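Local coordinates for protein omega-class glutathione S-transferase (Bombyx mori, PDB 3WD6) that binds glutathione and probably catalyses glutathione-dependent transfer and dehydroascorbate reduction, as omega-class transferases generally do, at residues A47-Q52 / V221-I226; I81-D86 / V96-E101; A150-L155 / S203-L208; F169-G172 / Y177-Y180. All blocks are in the same frame, centred on the assembly; numbering follows the deposited sequence.

Contact 1. Residues A47-Q52 / V221-I226. With EDO (1,2-ethanediol), chain H.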
# COMPACT_ATOMS: atom_id res chain seq x y z
N ALA A 47 4.56 -3.47 6.48
CA ALA A 47 5.13 -4.69 7.01
C ALA A 47 6.36 -4.36 7.84
O ALA A 47 6.47 -4.77 9.02
CB ALA A 47 5.46 -5.67 5.87
N LEU A 48 7.29 -3.61 7.25
CA LEU A 48 8.51 -3.24 7.97
C LEU A 48 8.20 -2.49 9.27
O LEU A 48 8.82 -2.75 10.31
CB LEU A 48 9.43 -2.41 7.09
CG LEU A 48 10.04 -3.13 5.89
CD1 LEU A 48 10.61 -2.11 4.93
CD2 LEU A 48 11.12 -4.08 6.32
N ASN A 49 7.24 -1.56 9.21
CA ASN A 49 6.83 -0.84 10.43
C ASN A 49 6.29 -1.78 11.49
O ASN A 49 6.73 -1.75 12.64
CB ASN A 49 5.78 0.23 10.13
CG ASN A 49 6.35 1.40 9.34
OD1 ASN A 49 7.55 1.44 9.02
ND2 ASN A 49 5.48 2.36 9.01
N ALA A 50 5.31 -2.60 11.12
CA ALA A 50 4.63 -3.44 12.09
C ALA A 50 5.62 -4.40 12.78
O ALA A 50 5.50 -4.68 14.00
CB ALA A 50 3.49 -4.21 11.43
N LYS A 51 6.60 -4.88 12.01
CA LYS A 51 7.57 -5.86 12.51
C LYS A 51 8.75 -5.17 13.19
O LYS A 51 9.61 -5.83 13.79
CB LYS A 51 8.05 -6.80 11.38
CG LYS A 51 6.93 -7.64 10.75
CD LYS A 51 7.43 -8.48 9.55
CE LYS A 51 8.13 -9.76 9.97
NZ LYS A 51 7.24 -10.67 10.79
N GLN A 52 8.79 -3.85 13.10
CA GLN A 52 9.84 -3.07 13.75
C GLN A 52 11.22 -3.43 13.23
O GLN A 52 12.20 -3.46 13.99
CB GLN A 52 9.81 -3.29 15.26
CG GLN A 52 8.42 -3.21 15.85
CD GLN A 52 8.27 -2.08 16.84
OE1 GLN A 52 8.01 -2.32 18.02
NE2 GLN A 52 8.43 -0.84 16.37
N VAL A 221 0.35 1.95 10.51
CA VAL A 221 -0.40 2.81 9.61
C VAL A 221 -0.16 4.29 9.91
O VAL A 221 0.19 5.07 9.01
CB VAL A 221 -1.91 2.51 9.66
CG1 VAL A 221 -2.67 3.52 8.84
CG2 VAL A 221 -2.20 1.07 9.16
N SER A 222 -0.32 4.69 11.17
CA SER A 222 -0.41 6.11 11.49
C SER A 222 0.88 6.88 11.20
O SER A 222 0.84 8.03 10.80
CB SER A 222 -0.84 6.34 12.94
OG SER A 222 0.09 5.77 13.85
N GLN A 223 2.02 6.24 11.38
CA GLN A 223 3.28 6.96 11.24
C GLN A 223 3.58 7.23 9.76
O GLN A 223 4.43 8.07 9.45
CB GLN A 223 4.41 6.14 11.86
CG GLN A 223 4.63 4.85 11.11
CD GLN A 223 5.73 4.00 11.72
OE1 GLN A 223 6.90 4.13 11.34
NE2 GLN A 223 5.35 3.10 12.66
N TYR A 224 2.89 6.53 8.86
CA TYR A 224 3.11 6.69 7.42
C TYR A 224 1.92 7.37 6.72
O TYR A 224 1.95 7.57 5.50
CB TYR A 224 3.40 5.32 6.77
CG TYR A 224 3.95 5.37 5.35
CD1 TYR A 224 5.16 6.00 5.07
CD2 TYR A 224 3.28 4.75 4.28
CE1 TYR A 224 5.70 6.04 3.76
CE2 TYR A 224 3.81 4.77 2.96
CZ TYR A 224 5.02 5.43 2.72
OH TYR A 224 5.57 5.49 1.45
N LEU A 225 0.86 7.70 7.45
CA LEU A 225 -0.32 8.34 6.85
C LEU A 225 0.04 9.56 5.98
O LEU A 225 0.92 10.36 6.34
CB LEU A 225 -1.29 8.81 7.92
CG LEU A 225 -2.20 7.72 8.49
CD1 LEU A 225 -3.12 8.34 9.57
CD2 LEU A 225 -3.00 7.03 7.36
N ILE A 226 -0.65 9.70 4.86
CA ILE A 226 -0.56 10.91 4.07
C ILE A 226 -1.73 11.83 4.47
O ILE A 226 -2.91 11.43 4.33
CB ILE A 226 -0.64 10.57 2.58
CG1 ILE A 226 0.51 9.61 2.24
CG2 ILE A 226 -0.61 11.84 1.71
CD1 ILE A 226 0.49 9.09 0.80
C1 EDO H . 9.89 0.79 12.31
O1 EDO H . 10.31 -0.36 11.54
C2 EDO H . 10.24 2.10 11.57
O2 EDO H . 9.26 3.12 11.83
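Asn49 and Gln223 meet amide on amide. Their side chains come from opposite directions, and the two planes, 15° apart, stack with Asn49 ND2 3.2 Å from Gln223 CD. Asn49 ND2 also lies 3.3 Å from Gln223 OE1, but the angle is too poor for a hydrogen bond. Tyr224 adds a looser touch, its CB 4.3 Å from Asn49 ND2, before its ring turns away. A bound ethanediol, probably from the crystallisation liquor, lies beside the stack and gives a hydrogen bond from its O2 to Gln223 OE1 at 2.6 Å. Gln223 CG sits between the backbone N and the carbonyl carbon (chi1 65°), and the chain then runs extended (chi2 -179°) to carry its amide over that of Asn49. Second-shell bonds hold both groups: Asn49 OD1 to Tyr55 OH, Asn49 ND2 to Ala220 O and Gln223 NE2 to Ser219 O. Tyr224, whose OH bonds Asn34 ND2, packs against Gln42 and Ile45 of helix 39-51. The thioredoxin-like domain thus meets the chain around Gln223, next to helix 219-222, through stacked amides whose polar atoms find partners to the side, so the stack itself probably rests on van der Waals and dipolar forces.

Contact 2. Residues I81-D86 / V96-E101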
# COMPACT_ATOMS: atom_id res chain seq x y z
N ILE A 81 13.11 -4.21 -2.24
CA ILE A 81 14.00 -4.17 -1.09
C ILE A 81 15.41 -4.66 -1.47
O ILE A 81 15.58 -5.53 -2.34
CB ILE A 81 13.44 -4.96 0.14
CG1 ILE A 81 13.44 -6.46 -0.14
CG2 ILE A 81 12.05 -4.47 0.50
CD1 ILE A 81 12.88 -7.30 1.03
N GLU A 82 16.42 -4.10 -0.81
CA GLU A 82 17.80 -4.51 -1.01
C GLU A 82 18.28 -5.04 0.33
O GLU A 82 18.40 -4.28 1.30
CB GLU A 82 18.66 -3.32 -1.47
CG GLU A 82 20.11 -3.67 -1.84
CD GLU A 82 20.77 -2.61 -2.76
OE1 GLU A 82 21.81 -2.90 -3.39
OE2 GLU A 82 20.24 -1.48 -2.84
N ILE A 83 18.54 -6.34 0.40
CA ILE A 83 18.80 -6.97 1.71
C ILE A 83 20.30 -7.09 1.98
O ILE A 83 20.72 -7.39 3.12
CB ILE A 83 18.09 -8.33 1.83
CG1 ILE A 83 18.50 -9.26 0.68
CG2 ILE A 83 16.57 -8.14 1.82
CD1 ILE A 83 17.88 -10.63 0.75
N ALA A 84 21.08 -6.85 0.93
CA ALA A 84 22.54 -6.90 0.95
C ALA A 84 23.00 -6.24 -0.35
O ALA A 84 22.18 -6.04 -1.26
CB ALA A 84 23.01 -8.34 1.01
N GLU A 85 24.29 -5.90 -0.46
CA GLU A 85 24.71 -5.15 -1.64
C GLU A 85 24.40 -5.92 -2.94
O GLU A 85 24.80 -7.07 -3.12
CB GLU A 85 26.19 -4.76 -1.60
CG GLU A 85 26.50 -3.63 -2.60
CD GLU A 85 27.96 -3.17 -2.59
OE1 GLU A 85 28.82 -3.83 -1.96
OE2 GLU A 85 28.24 -2.13 -3.24
N ASP A 86 23.67 -5.27 -3.84
CA ASP A 86 23.30 -5.86 -5.12
C ASP A 86 22.47 -7.14 -4.97
O ASP A 86 22.48 -8.00 -5.87
CB ASP A 86 24.54 -6.13 -5.98
CG ASP A 86 25.36 -4.87 -6.25
OD1 ASP A 86 24.77 -3.77 -6.28
OD2 ASP A 86 26.61 -4.98 -6.41
N VAL A 96 7.02 -8.70 1.06
CA VAL A 96 6.40 -8.90 2.37
C VAL A 96 6.48 -10.35 2.84
O VAL A 96 6.70 -10.59 4.03
CB VAL A 96 4.95 -8.38 2.40
CG1 VAL A 96 4.26 -8.81 3.68
CG2 VAL A 96 4.96 -6.86 2.24
N GLU A 97 6.32 -11.30 1.93
CA GLU A 97 6.40 -12.72 2.31
C GLU A 97 7.83 -13.10 2.73
O GLU A 97 8.03 -13.85 3.69
CB GLU A 97 5.82 -13.64 1.20
CG GLU A 97 4.29 -13.44 0.98
CD GLU A 97 3.73 -13.99 -0.37
OE1 GLU A 97 4.45 -14.71 -1.11
OE2 GLU A 97 2.54 -13.71 -0.69
N TYR A 98 8.83 -12.56 2.02
CA TYR A 98 10.23 -12.71 2.43
C TYR A 98 10.53 -12.17 3.85
O TYR A 98 11.20 -12.84 4.65
CB TYR A 98 11.16 -12.03 1.42
CG TYR A 98 12.61 -12.14 1.81
CD1 TYR A 98 13.20 -11.18 2.61
CD2 TYR A 98 13.39 -13.23 1.39
CE1 TYR A 98 14.54 -11.27 2.98
CE2 TYR A 98 14.73 -13.33 1.76
CZ TYR A 98 15.30 -12.35 2.55
OH TYR A 98 16.63 -12.43 2.93
N LEU A 99 10.06 -10.95 4.15
CA LEU A 99 10.29 -10.37 5.47
C LEU A 99 9.63 -11.20 6.56
O LEU A 99 10.19 -11.39 7.64
CB LEU A 99 9.83 -8.90 5.52
CG LEU A 99 10.59 -7.95 4.57
CD1 LEU A 99 9.80 -6.64 4.31
CD2 LEU A 99 12.01 -7.67 5.09
N ASP A 100 8.44 -11.72 6.27
CA ASP A 100 7.72 -12.52 7.27
C ASP A 100 8.44 -13.84 7.55
O ASP A 100 8.41 -14.33 8.68
CB ASP A 100 6.26 -12.76 6.86
CG ASP A 100 5.32 -12.86 8.07
OD1 ASP A 100 5.38 -11.97 8.97
OD2 ASP A 100 4.51 -13.84 8.12
N GLU A 101 9.10 -14.41 6.54
CA GLU A 101 9.83 -15.68 6.71
C GLU A 101 11.14 -15.48 7.48
O GLU A 101 11.54 -16.29 8.32
CB GLU A 101 10.12 -16.34 5.36
CG GLU A 101 8.92 -17.07 4.77
CD GLU A 101 9.04 -17.33 3.28
OE1 GLU A 101 10.17 -17.25 2.74
OE2 GLU A 101 8.00 -17.62 2.63
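Tyr98 reaches from helix 92-102 to Ile81 of strand 80-82 and to Ile83, where the chain turns a corner. With CG anti to the backbone N (chi1 179°), the Tyr98 ring extends from the helix and meets the two isoleucines obliquely. Ile81 CD1 is 4.2 Å from Tyr98 CD1 at the near end of the ring. Farther out, Ile83 CD1 lies 3.6 Å from Tyr98 CZ and Ile83 CG2 3.9 Å from Tyr98 CE1, both on the same side of the ring. Leu99 follows, sliding past Ile81 in the opposite direction so that the methyls Leu99 CD2 and Ile81 CD1 stand 4.2 Å apart. Asp100 belongs to another face and pairs with Lys51 while receiving the backbone N-H groups of Leu108 and Leu109. The contact is apolar, without a hydrogen bond across it, and passes from buried Ile81 and Leu99 to the partly exposed Ile83 and Tyr98. It packs helix 92-102 on the sheet of the thioredoxin-like domain, where Ile81 also touches Thr44 of helix 39-51 and Ile89 of strand 87-90, and Leu99 touches Leu48.

Contact 3. Residues A150-L155 / S203-L208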
# COMPACT_ATOMS: atom_id res chain seq x y z
N ALA A 150 -18.41 -4.24 -9.18
CA ALA A 150 -17.37 -5.19 -8.79
C ALA A 150 -16.71 -4.73 -7.49
O ALA A 150 -16.46 -5.52 -6.57
CB ALA A 150 -16.34 -5.32 -9.90
N TYR A 151 -16.41 -3.44 -7.44
CA TYR A 151 -15.86 -2.80 -6.26
C TYR A 151 -16.73 -3.06 -5.02
O TYR A 151 -16.21 -3.43 -3.96
CB TYR A 151 -15.70 -1.30 -6.57
CG TYR A 151 -15.67 -0.35 -5.39
CD1 TYR A 151 -14.52 -0.20 -4.61
CD2 TYR A 151 -16.78 0.44 -5.09
CE1 TYR A 151 -14.50 0.69 -3.55
CE2 TYR A 151 -16.76 1.34 -4.03
CZ TYR A 151 -15.63 1.46 -3.26
OH TYR A 151 -15.61 2.36 -2.21
N HIS A 152 -18.04 -2.91 -5.16
CA HIS A 152 -18.95 -3.18 -4.06
C HIS A 152 -18.98 -4.64 -3.66
O HIS A 152 -19.14 -4.96 -2.48
CB HIS A 152 -20.37 -2.70 -4.37
CG HIS A 152 -20.54 -1.22 -4.22
ND1 HIS A 152 -20.55 -0.36 -5.30
CD2 HIS A 152 -20.67 -0.45 -3.11
CE1 HIS A 152 -20.70 0.88 -4.86
NE2 HIS A 152 -20.78 0.85 -3.55
N LYS A 153 -18.85 -5.52 -4.64
CA LYS A 153 -18.74 -6.95 -4.36
C LYS A 153 -17.50 -7.15 -3.53
O LYS A 153 -17.47 -7.98 -2.61
CB LYS A 153 -18.59 -7.76 -5.66
CG LYS A 153 -19.90 -8.27 -6.26
CD LYS A 153 -19.62 -9.39 -7.30
CE LYS A 153 -19.23 -10.71 -6.61
NZ LYS A 153 -18.63 -11.75 -7.51
N ALA A 154 -16.46 -6.40 -3.89
CA ALA A 154 -15.18 -6.48 -3.22
C ALA A 154 -15.35 -6.11 -1.75
O ALA A 154 -14.95 -6.86 -0.85
CB ALA A 154 -14.17 -5.57 -3.91
N LEU A 155 -15.96 -4.95 -1.51
CA LEU A 155 -16.18 -4.50 -0.14
C LEU A 155 -17.06 -5.50 0.63
O LEU A 155 -16.73 -5.86 1.77
CB LEU A 155 -16.81 -3.11 -0.13
CG LEU A 155 -16.03 -2.06 -0.93
CD1 LEU A 155 -16.83 -0.77 -1.00
CD2 LEU A 155 -14.65 -1.82 -0.33
N SER A 203 -24.94 2.57 6.62
CA SER A 203 -25.64 1.42 7.20
C SER A 203 -25.03 0.12 6.66
O SER A 203 -24.56 -0.74 7.44
CB SER A 203 -27.16 1.49 6.95
OG SER A 203 -27.48 1.25 5.58
N LYS A 204 -25.01 -0.01 5.33
CA LYS A 204 -24.42 -1.16 4.67
C LYS A 204 -22.96 -1.43 5.12
O LYS A 204 -22.57 -2.58 5.37
CB LYS A 204 -24.47 -0.98 3.15
CG LYS A 204 -24.32 -2.28 2.36
CD LYS A 204 -24.72 -2.09 0.89
CE LYS A 204 -24.86 -3.45 0.19
NZ LYS A 204 -25.02 -3.32 -1.29
N TYR A 205 -22.17 -0.38 5.25
CA TYR A 205 -20.75 -0.58 5.47
C TYR A 205 -20.26 -0.12 6.83
O TYR A 205 -19.06 0.17 7.01
CB TYR A 205 -19.94 0.02 4.31
CG TYR A 205 -20.20 -0.70 3.00
CD1 TYR A 205 -19.67 -1.97 2.77
CD2 TYR A 205 -20.99 -0.14 2.01
CE1 TYR A 205 -19.90 -2.64 1.58
CE2 TYR A 205 -21.23 -0.81 0.81
CZ TYR A 205 -20.68 -2.06 0.60
OH TYR A 205 -20.91 -2.73 -0.58
N SER A 206 -21.15 -0.09 7.81
CA SER A 206 -20.77 0.41 9.12
C SER A 206 -19.64 -0.42 9.75
O SER A 206 -18.78 0.13 10.43
CB SER A 206 -21.98 0.49 10.06
OG SER A 206 -22.20 -0.75 10.72
N LEU A 207 -19.62 -1.72 9.52
CA LEU A 207 -18.58 -2.54 10.11
C LEU A 207 -17.24 -2.22 9.44
O LEU A 207 -16.21 -2.10 10.11
CB LEU A 207 -18.89 -4.03 9.97
CG LEU A 207 -17.81 -4.91 10.61
CD1 LEU A 207 -17.77 -4.68 12.12
CD2 LEU A 207 -18.03 -6.38 10.27
N LEU A 208 -17.26 -2.08 8.11
CA LEU A 208 -16.05 -1.75 7.36
C LEU A 208 -15.54 -0.33 7.70
O LEU A 208 -14.33 -0.09 7.87
CB LEU A 208 -16.32 -1.89 5.86
CG LEU A 208 -15.12 -2.01 4.94
CD1 LEU A 208 -14.14 -3.04 5.47
CD2 LEU A 208 -15.58 -2.39 3.52
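Tyr205, just ahead of helix 206-216, points its side chain at Leu155 and His152 of helix 145-165. From CB, the first torsion puts CG anti to the carbonyl carbon (chi1 -66°) and sends the ring toward helix 145-165. The ring's two sides then part company: Tyr205 CE1 lies 3.6 Å from Leu155 CB, while Tyr205 CE2 comes to 4.0 Å from His152 CD2, at the edge of the imidazole and in its plane. Farther along, Tyr205 CZ bridges the same two neighbours. At the tip, Tyr205 OH is 3.4 Å from His152 CD2, again near the imidazole plane. The hydroxyl's hydrogen bond goes to Asp156 OD1 one turn on, and the bond of His152 ND1 to Val148 O helps fix the imidazole's rotation. The side chains of His152 and Tyr205 cross at about a right angle. Lys204 CG lies 3.8 Å above one face of the Tyr205 ring, offset toward the ring's rim.

Leu155 CB serves a second neighbour too, Leu208 CD2 at 3.9 Å, and Leu155 CD1 lies over one face of the Tyr151 ring. Gln159 grips the start of helix 206-216, its OE1 bonded to Leu208 N and its NE2 to Lys204 O. Helix 206-216 is thereby packed on helix 145-165 in the helical domain, with Leu155 also touching Ile129 of helix 127-138 and Phe186 of helix 177-189.

Contact 4. Residues F169-G172 / Y177-Y180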
# COMPACT_ATOMS: atom_id res chain seq x y z
N PHE A 169 -9.63 -6.94 13.71
CA PHE A 169 -8.96 -6.91 12.42
C PHE A 169 -9.08 -8.26 11.73
O PHE A 169 -9.36 -9.29 12.37
CB PHE A 169 -7.47 -6.56 12.60
CG PHE A 169 -7.24 -5.21 13.22
CD1 PHE A 169 -7.57 -4.05 12.52
CD2 PHE A 169 -6.68 -5.09 14.49
CE1 PHE A 169 -7.35 -2.79 13.09
CE2 PHE A 169 -6.45 -3.83 15.07
CZ PHE A 169 -6.79 -2.67 14.36
N LEU A 170 -8.86 -8.27 10.42
CA LEU A 170 -8.92 -9.52 9.68
C LEU A 170 -8.01 -10.58 10.32
O LEU A 170 -8.39 -11.75 10.44
CB LEU A 170 -8.53 -9.29 8.23
CG LEU A 170 -9.56 -8.49 7.42
CD1 LEU A 170 -8.95 -8.01 6.06
CD2 LEU A 170 -10.86 -9.30 7.22
N ASP A 171 -6.83 -10.18 10.76
CA ASP A 171 -5.89 -11.16 11.29
C ASP A 171 -5.93 -11.37 12.81
O ASP A 171 -5.18 -12.19 13.34
CB ASP A 171 -4.46 -10.88 10.80
CG ASP A 171 -4.26 -11.32 9.35
OD1 ASP A 171 -4.51 -12.51 9.06
OD2 ASP A 171 -3.89 -10.47 8.49
N GLY A 172 -6.85 -10.69 13.49
CA GLY A 172 -7.05 -10.90 14.92
C GLY A 172 -7.26 -9.60 15.68
O GLY A 172 -8.01 -8.73 15.20
N TYR A 177 -1.27 -9.68 7.77
CA TYR A 177 -0.93 -9.61 6.35
C TYR A 177 -2.13 -9.14 5.54
O TYR A 177 -2.02 -8.22 4.73
CB TYR A 177 -0.49 -10.99 5.90
CG TYR A 177 -0.23 -11.18 4.43
CD1 TYR A 177 -1.26 -11.49 3.55
CD2 TYR A 177 1.07 -11.12 3.92
CE1 TYR A 177 -1.02 -11.72 2.19
CE2 TYR A 177 1.33 -11.35 2.57
CZ TYR A 177 0.28 -11.65 1.71
OH TYR A 177 0.53 -11.87 0.35
N ALA A 178 -3.26 -9.79 5.78
CA ALA A 178 -4.49 -9.49 5.06
C ALA A 178 -4.85 -8.01 5.28
O ALA A 178 -5.13 -7.28 4.32
CB ALA A 178 -5.61 -10.40 5.54
N ASP A 179 -4.82 -7.57 6.53
CA ASP A 179 -5.11 -6.18 6.81
C ASP A 179 -4.11 -5.26 6.12
O ASP A 179 -4.50 -4.37 5.36
CB ASP A 179 -5.09 -5.91 8.31
CG ASP A 179 -6.03 -6.82 9.08
OD1 ASP A 179 -7.27 -6.56 9.07
OD2 ASP A 179 -5.52 -7.79 9.70
N TYR A 180 -2.82 -5.46 6.37
CA TYR A 180 -1.82 -4.54 5.85
C TYR A 180 -1.76 -4.54 4.33
O TYR A 180 -1.50 -3.49 3.73
CB TYR A 180 -0.43 -4.86 6.40
CG TYR A 180 -0.25 -4.44 7.85
CD1 TYR A 180 -0.71 -3.20 8.30
CD2 TYR A 180 0.35 -5.30 8.77
CE1 TYR A 180 -0.56 -2.81 9.64
CE2 TYR A 180 0.50 -4.93 10.11
CZ TYR A 180 0.05 -3.68 10.54
OH TYR A 180 0.22 -3.30 11.85
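Asp179 and Asp171 tie a type I beta turn, Phe169 to Gly172, to the first turn of helix 177-189 in the all-helical domain of the glutathione transferase fold. Asp179 is the third residue of that helix, the place held by the aspartate of the N-capping box known in this family. Its OD2 turns back to Gly176 N in that manner, although a glycine has no side chain to answer it.

The tight part is the grip of the Asp179 carboxylate on the turn. Asp179 OD1 takes Leu170 N at 2.7 Å and Asp179 OD2 takes Asp171 N at 2.9 Å, both through syn lone pairs, so two successive N-H groups share one buried carboxylate and hold it against rotation. Tyr211 OH bonds Asp179 OD1 as well. Alongside, Leu170 CB packs on Ala178 CB at 4.1 Å, and Phe169 rests its CB on the carboxylate while its ring leads off toward Tyr211, Asn214 and Met215.

Asp171 marks the looser, partly exposed side. A diethylene glycol molecule, probably from the crystallisation liquor, lies close to the Asp171 side chain, and Asp119 brings a like charge near Asp171 OD1. The planes of the Asp171 and Asp179 carboxylates are 83° apart, and like charges come close where Asp171 OD2 lies 3.4 Å from Asp179 OD2. The N-H groups around them probably offset the repulsion: Asp171 OD2, met nearly end-on, accepts Ala178 N at 2.9 Å.

In the fold
Contact 2 lies within the thioredoxin-like domain and contacts 3 and 4 within the helical domain, while contact 1 joins the two. Contacts 1, 3 and 4 are largely buried; contact 2 opens toward the surface. Contacts 2 and 3 rely mainly on apolar and aromatic packing, contact 1 on an amide stack, and contact 4 on hydrogen bonds to carboxylates. Helix 39-51 links contacts 1 and 2, Ala47 packing on Val96, and Val96 also meets Tyr177 of contact 4. Tyr180, from the helix of contact 4, lies against Ala50 and Val221 of contact 1. Contact 3 touches none of the others and stands farthest from contact 2, about 34 Å between centres.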